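Side-chain contacts in sulfotransferase (Alicyclobacillus acidocaldarius subsp. acidocaldarius, PDB 3RNL), which probably transfers sulfuryl groups, as a bacterial member of the sulfotransferase family whose core belongs to the P-loop nucleotide-binding superfamily: residues 16-21 with 124-129; 25-30 with 189-194. All blocks are in the same frame, centred on the assembly; numbering follows the deposited sequence.

Contact 1: 16-21 with 124-129; sequences AAKCGT and FSAYMH
K18 sets CG anti to its own carbonyl carbon (chi1 -50°) and bends again at chi2 and chi3, while H129 swings its ring anti to the backbone N (chi1 176°); these turns bring the ammonium of the lysine to the edge of the imidazole. The 16-21 segment is the loop between strand 11-13 and helix 21-29, the place of the P-loop in this superfamily and of the 5'-phosphosulfate-binding loop in sulfotransferases. A type II turn from A16 to C19 gives K18 a positive phi and points its side chain at helix 119-132. There the chain crosses the H129 side chain at about a right angle, and NZ donates to ND1 over 3.1 Å.

Before it gets that far, the lysine runs along the helix. Its CG lies 3.8 Å from A126 CA and 4.0 Å from A126 CB, and a methyl is a fitting group here, since it lets the aliphatic part of the lysine come close to the helix backbone. In the conformer described, S125 OG lies 3.2 Å from K18 CE, alongside the bend of the chain, while H129, one turn on, takes its end. A long, flexible residue with a polar end suits this task, greasy along the helix and hydrogen-bonded at its tip. The loop backbone is tied down separately, K18 O by R117 and A17 O by R122. A glycerol molecule rests beside H129, consistent with a pocket at this place. At the imidazole, K18 CE sits in the ring plane, 3.8 Å from ND1, whereas NZ is tilted 15° out of that plane.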
loop_
_atom_site.group_PDB
_atom_site.type_symbol
_atom_site.label_atom_id
_atom_site.label_comp_id
_atom_site.label_asym_id
_atom_site.label_seq_id
_atom_site.Cartn_x
_atom_site.Cartn_y
_atom_site.Cartn_z
ATOM N N ALA A 16 -0.980 -0.899 -2.084
ATOM C CA ALA A 16 0.149 -1.767 -1.797
ATOM C C ALA A 16 1.455 -1.001 -2.005
ATOM O O ALA A 16 1.448 0.106 -2.543
ATOM C CB ALA A 16 0.110 -2.992 -2.733
ATOM N N ALA A 17 2.577 -1.629 -1.660
ATOM C CA ALA A 17 3.881 -0.975 -1.776
ATOM C C ALA A 17 4.284 -0.881 -3.249
ATOM O O ALA A 17 4.072 -1.828 -3.999
ATOM C CB ALA A 17 4.938 -1.758 -0.985
ATOM N N LYS A 18 4.883 0.248 -3.636
ATOM C CA LYS A 18 5.306 0.531 -5.019
ATOM C C LYS A 18 4.129 0.609 -6.004
ATOM O O LYS A 18 4.279 0.338 -7.204
ATOM C CB LYS A 18 6.382 -0.465 -5.510
ATOM C CG LYS A 18 7.567 -0.640 -4.557
ATOM C CD LYS A 18 8.148 0.701 -4.116
ATOM C CE LYS A 18 8.710 1.507 -5.278
ATOM N NZ LYS A 18 9.244 2.839 -4.800
ATOM N N CYS A 19 2.955 0.915 -5.460
ATOM C CA CYS A 19 1.731 1.173 -6.233
ATOM C C CYS A 19 1.316 2.634 -6.457
ATOM O O CYS A 19 0.195 2.891 -6.887
ATOM C CB CYS A 19 0.574 0.303 -5.746
ATOM S SG CYS A 19 0.996 -1.459 -5.999
ATOM N N GLY A 20 2.148 3.581 -6.041
ATOM C CA GLY A 20 1.870 4.983 -6.311
ATOM C C GLY A 20 1.087 5.700 -5.225
ATOM O O GLY A 20 0.599 6.816 -5.439
ATOM N N THR A 21 0.962 5.080 -4.054
ATOM C CA THR A 21 0.218 5.720 -2.966
ATOM C C THR A 21 0.891 6.994 -2.480
ATOM O O THR A 21 0.243 7.850 -1.879
ATOM C CB THR A 21 -0.016 4.789 -1.766
ATOM O OG1 THR A 21 1.243 4.380 -1.227
ATOM C CG2 THR A 21 -0.827 3.563 -2.190
ATOM N N PHE A 124 9.064 -5.359 -10.118
ATOM C CA PHE A 124 10.232 -4.728 -10.725
ATOM C C PHE A 124 10.482 -3.353 -10.104
ATOM O O PHE A 124 11.636 -2.939 -9.942
ATOM C CB PHE A 124 10.065 -4.616 -12.240
ATOM C CG PHE A 124 11.353 -4.351 -12.967
ATOM C CD1 PHE A 124 12.405 -5.252 -12.878
ATOM C CD2 PHE A 124 11.500 -3.227 -13.752
ATOM C CE1 PHE A 124 13.595 -5.017 -13.554
ATOM C CE2 PHE A 124 12.682 -2.989 -14.438
ATOM C CZ PHE A 124 13.729 -3.878 -14.330
ATOM N N SER A 125 9.404 -2.650 -9.765
ATOM C CA SER A 125 9.532 -1.356 -9.105
ATOM C C SER A 125 10.217 -1.476 -7.738
ATOM O O SER A 125 11.046 -0.636 -7.369
ATOM C CB SER A 125 8.160 -0.694 -8.944
ATOM O OG SER A 125 8.302 0.576 -8.350
ATOM N N ALA A 126 9.860 -2.508 -6.979
ATOM C CA ALA A 126 10.498 -2.746 -5.684
ATOM C C ALA A 126 11.985 -3.033 -5.883
ATOM O O ALA A 126 12.831 -2.515 -5.153
ATOM C CB ALA A 126 9.833 -3.895 -4.955
ATOM N N TYR A 127 12.293 -3.849 -6.886
ATOM C CA TYR A 127 13.680 -4.157 -7.222
ATOM C C TYR A 127 14.461 -2.875 -7.533
ATOM O O TYR A 127 15.539 -2.642 -6.973
ATOM C CB TYR A 127 13.741 -5.112 -8.420
ATOM C CG TYR A 127 15.147 -5.278 -8.959
ATOM C CD1 TYR A 127 16.100 -5.989 -8.247
ATOM C CD2 TYR A 127 15.514 -4.717 -10.171
ATOM C CE1 TYR A 127 17.409 -6.138 -8.738
ATOM C CE2 TYR A 127 16.809 -4.854 -10.668
ATOM C CZ TYR A 127 17.744 -5.566 -9.947
ATOM O OH TYR A 127 19.031 -5.698 -10.437
HETATM N N MSE A 128 13.917 -2.053 -8.427
HETATM C CA MSE A 128 14.585 -0.809 -8.813
HETATM C C MSE A 128 14.823 0.097 -7.611
HETATM O O MSE A 128 15.855 0.769 -7.522
HETATM C CB MSE A 128 13.789 -0.071 -9.894
HETATM C CG MSE A 128 13.780 -0.805 -11.223
HETATM SE SE MSE A 128 13.038 0.266 -12.685
HETATM C CE MSE A 128 11.142 0.051 -12.273
ATOM N N HIS A 129 13.865 0.107 -6.692
ATOM C CA HIS A 129 13.970 0.900 -5.461
ATOM C C HIS A 129 15.153 0.407 -4.626
ATOM O O HIS A 129 15.981 1.208 -4.177
ATOM C CB HIS A 129 12.659 0.788 -4.675
ATOM C CG HIS A 129 12.662 1.485 -3.344
ATOM N ND1 HIS A 129 11.540 2.103 -2.832
ATOM C CD2 HIS A 129 13.625 1.622 -2.400
ATOM C CE1 HIS A 129 11.819 2.615 -1.646
ATOM N NE2 HIS A 129 13.077 2.334 -1.358
#

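Contact 2: 25-30 with 189-194; sequences DRYLSQ and EEFARD. With MG (magnesium ion), chain B.
F191 and Y27 meet rim to rim, with their ring planes inclined at 45° and their centroids 5.9 Å apart, so neither ring covers the face of the other. F191 CZ comes within 3.6 Å of Y27 CE2 and 3.7 Å of Y27 CD2, while F191 CE1 lies in the plane of the tyrosine ring at its edge. The two backbones are far apart, with CA atoms 11.4 Å from each other, and the two long aromatic side chains bridge that distance. F191 does so by placing its ring anti to the backbone N (chi1 178°), which carries the ring tip toward helix 21-29 although its CB does not point there. Y27, with CG anti to its carbonyl carbon (chi1 -60°), aims its ring at helix 188-193; flat, broad rings suit such a buried meeting of rims.

V199 and T216 also pack on Y27, and V198, M115 and L24 on F191. An alanine in place of Y27 would probably open a gap beside F191 CZ and CE1 and let the phenylalanine ring shift in its buried site.

S29 serves a polar role two residues on from Y27. Its N donates to D25 O over 3.0 Å, and in the conformer described its OG reaches the same oxygen, 2.8 Å away, from the opposite face of the carbonyl plane. The carbonyl O of S29 binds a magnesium ion at 2.4 Å, together with the carbonyl oxygens of H31 and I34 and three waters. The aromatic pair joins this metal-bearing helix, which follows the P-loop-like segment, to the short helix after strand 183-187, in the layered alpha-beta-alpha fold of P-loop proteins.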
loop_
_atom_site.group_PDB
_atom_site.type_symbol
_atom_site.label_atom_id
_atom_site.label_comp_id
_atom_site.label_asym_id
_atom_site.label_seq_id
_atom_site.Cartn_x
_atom_site.Cartn_y
_atom_site.Cartn_z
ATOM N N ASP A 25 -1.347 10.183 -1.685
ATOM C CA ASP A 25 -1.271 10.842 -0.382
ATOM C C ASP A 25 -0.985 12.348 -0.553
ATOM O O ASP A 25 -1.658 13.188 0.041
ATOM C CB ASP A 25 -0.195 10.138 0.465
ATOM C CG ASP A 25 0.127 10.856 1.773
ATOM O OD1 ASP A 25 -0.087 12.081 1.877
ATOM O OD2 ASP A 25 0.634 10.178 2.705
ATOM N N ARG A 26 0.012 12.680 -1.368
ATOM C CA ARG A 26 0.362 14.078 -1.604
ATOM C C ARG A 26 -0.827 14.882 -2.145
ATOM O O ARG A 26 -1.122 15.989 -1.675
ATOM C CB ARG A 26 1.565 14.158 -2.552
ATOM C CG ARG A 26 2.016 15.569 -2.894
ATOM C CD ARG A 26 3.471 15.562 -3.368
ATOM N NE ARG A 26 3.747 14.425 -4.243
ATOM C CZ ARG A 26 3.590 14.443 -5.563
ATOM N NH1 ARG A 26 3.168 15.551 -6.159
ATOM N NH2 ARG A 26 3.862 13.358 -6.286
ATOM N N TYR A 27 -1.519 14.323 -3.131
ATOM C CA TYR A 27 -2.669 15.009 -3.715
ATOM C C TYR A 27 -3.835 15.183 -2.735
ATOM O O TYR A 27 -4.449 16.246 -2.685
ATOM C CB TYR A 27 -3.155 14.280 -4.961
ATOM C CG TYR A 27 -2.117 14.170 -6.045
ATOM C CD1 TYR A 27 -1.076 15.092 -6.139
ATOM C CD2 TYR A 27 -2.173 13.146 -6.977
ATOM C CE1 TYR A 27 -0.115 14.985 -7.138
ATOM C CE2 TYR A 27 -1.218 13.031 -7.978
ATOM C CZ TYR A 27 -0.195 13.958 -8.051
ATOM O OH TYR A 27 0.746 13.847 -9.050
ATOM N N LEU A 28 -4.167 14.134 -1.986
ATOM C CA LEU A 28 -5.273 14.236 -1.036
ATOM C C LEU A 28 -4.972 15.242 0.068
ATOM O O LEU A 28 -5.863 15.974 0.513
ATOM C CB LEU A 28 -5.595 12.871 -0.425
ATOM C CG LEU A 28 -6.255 11.906 -1.406
ATOM C CD1 LEU A 28 -6.351 10.516 -0.785
ATOM C CD2 LEU A 28 -7.635 12.392 -1.830
ATOM N N SER A 29 -3.716 15.270 0.508
ATOM C CA SER A 29 -3.294 16.167 1.582
ATOM C C SER A 29 -3.556 17.621 1.226
ATOM O O SER A 29 -3.771 18.448 2.105
ATOM C CB SER A 29 -1.805 15.995 1.891
ATOM O OG SER A 29 -1.531 14.695 2.371
ATOM N N GLN A 30 -3.527 17.931 -0.064
ATOM C CA GLN A 30 -3.745 19.309 -0.516
ATOM C C GLN A 30 -5.182 19.788 -0.295
ATOM O O GLN A 30 -5.437 20.992 -0.274
ATOM C CB GLN A 30 -3.411 19.460 -1.993
ATOM C CG GLN A 30 -1.966 19.163 -2.350
ATOM C CD GLN A 30 -1.762 19.182 -3.844
ATOM O OE1 GLN A 30 -2.608 19.686 -4.580
ATOM N NE2 GLN A 30 -0.644 18.629 -4.306
ATOM N N GLU A 189 -2.937 2.126 -12.927
ATOM C CA GLU A 189 -3.004 2.520 -14.327
ATOM C C GLU A 189 -4.061 3.634 -14.576
ATOM O O GLU A 189 -3.843 4.560 -15.378
ATOM C CB GLU A 189 -3.219 1.254 -15.174
ATOM C CG GLU A 189 -2.073 0.173 -15.038
ATOM C CD GLU A 189 -2.090 -0.736 -13.753
ATOM O OE1 GLU A 189 -3.113 -0.799 -13.009
ATOM O OE2 GLU A 189 -1.046 -1.424 -13.506
ATOM N N GLU A 190 -5.190 3.552 -13.883
ATOM C CA GLU A 190 -6.202 4.607 -13.965
ATOM C C GLU A 190 -5.711 5.892 -13.310
ATOM O O GLU A 190 -5.935 6.994 -13.816
ATOM C CB GLU A 190 -7.508 4.161 -13.315
ATOM C CG GLU A 190 -8.488 3.555 -14.288
ATOM C CD GLU A 190 -8.769 2.103 -14.000
ATOM O OE1 GLU A 190 -8.549 1.263 -14.901
ATOM O OE2 GLU A 190 -9.216 1.805 -12.874
ATOM N N PHE A 191 -5.043 5.747 -12.171
ATOM C CA PHE A 191 -4.499 6.901 -11.466
ATOM C C PHE A 191 -3.457 7.611 -12.326
ATOM O O PHE A 191 -3.382 8.841 -12.342
ATOM C CB PHE A 191 -3.911 6.450 -10.120
ATOM C CG PHE A 191 -3.262 7.555 -9.322
ATOM C CD1 PHE A 191 -4.017 8.592 -8.799
ATOM C CD2 PHE A 191 -1.896 7.530 -9.065
ATOM C CE1 PHE A 191 -3.426 9.599 -8.045
ATOM C CE2 PHE A 191 -1.297 8.525 -8.319
ATOM C CZ PHE A 191 -2.067 9.566 -7.801
ATOM N N ALA A 192 -2.658 6.840 -13.058
ATOM C CA ALA A 192 -1.608 7.426 -13.886
ATOM C C ALA A 192 -2.222 8.196 -15.049
ATOM O O ALA A 192 -1.740 9.262 -15.435
ATOM C CB ALA A 192 -0.664 6.343 -14.398
ATOM N N ARG A 193 -3.297 7.648 -15.597
ATOM C CA ARG A 193 -3.967 8.250 -16.741
ATOM C C ARG A 193 -4.700 9.544 -16.375
ATOM O O ARG A 193 -4.616 10.536 -17.097
ATOM C CB ARG A 193 -4.930 7.233 -17.363
ATOM C CG ARG A 193 -6.021 7.827 -18.235
ATOM C CD ARG A 193 -6.653 6.757 -19.115
ATOM N NE ARG A 193 -6.781 5.478 -18.421
ATOM C CZ ARG A 193 -7.877 5.077 -17.783
ATOM N NH1 ARG A 193 -7.901 3.892 -17.180
ATOM N NH2 ARG A 193 -8.950 5.857 -17.750
ATOM N N ASP A 194 -5.426 9.531 -15.259
ATOM C CA ASP A 194 -6.236 10.681 -14.877
ATOM C C ASP A 194 -6.216 10.884 -13.366
ATOM O O ASP A 194 -7.199 10.576 -12.696
ATOM C CB ASP A 194 -7.673 10.457 -15.341
ATOM C CG ASP A 194 -8.496 11.724 -15.341
ATOM O OD1 ASP A 194 -8.132 12.696 -14.635
ATOM O OD2 ASP A 194 -9.522 11.738 -16.053
HETATM MG MG MG B . -5.357 19.371 3.656
HETATM O O HOH W 1 -4.779 21.639 2.670
HETATM O O HOH W 2 -3.295 19.584 5.209
HETATM O O HOH W 3 -6.207 20.913 5.487
#

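In the fold
The two contacts use neighbouring pieces of one strand-loop-helix unit: contact 1 holds the loop after strand 11-13, contact 2 the helix that follows it. Their centres are 15 Å apart, and they touch where G20 O lies 3.8 Å from F191 CE2. Contact 1 is only partly buried, and a polar lysine-histidine hydrogen bond beside an aliphatic run suits a loop near which a glycerol is bound. Contact 2 is buried although farther from the centre of the chain, and purely aromatic across its segments. Contact 1 joins the loop to helix 119-132, which follows strand 111-116; contact 2 ties helix 21-29 to helix 188-193, after the edge strand.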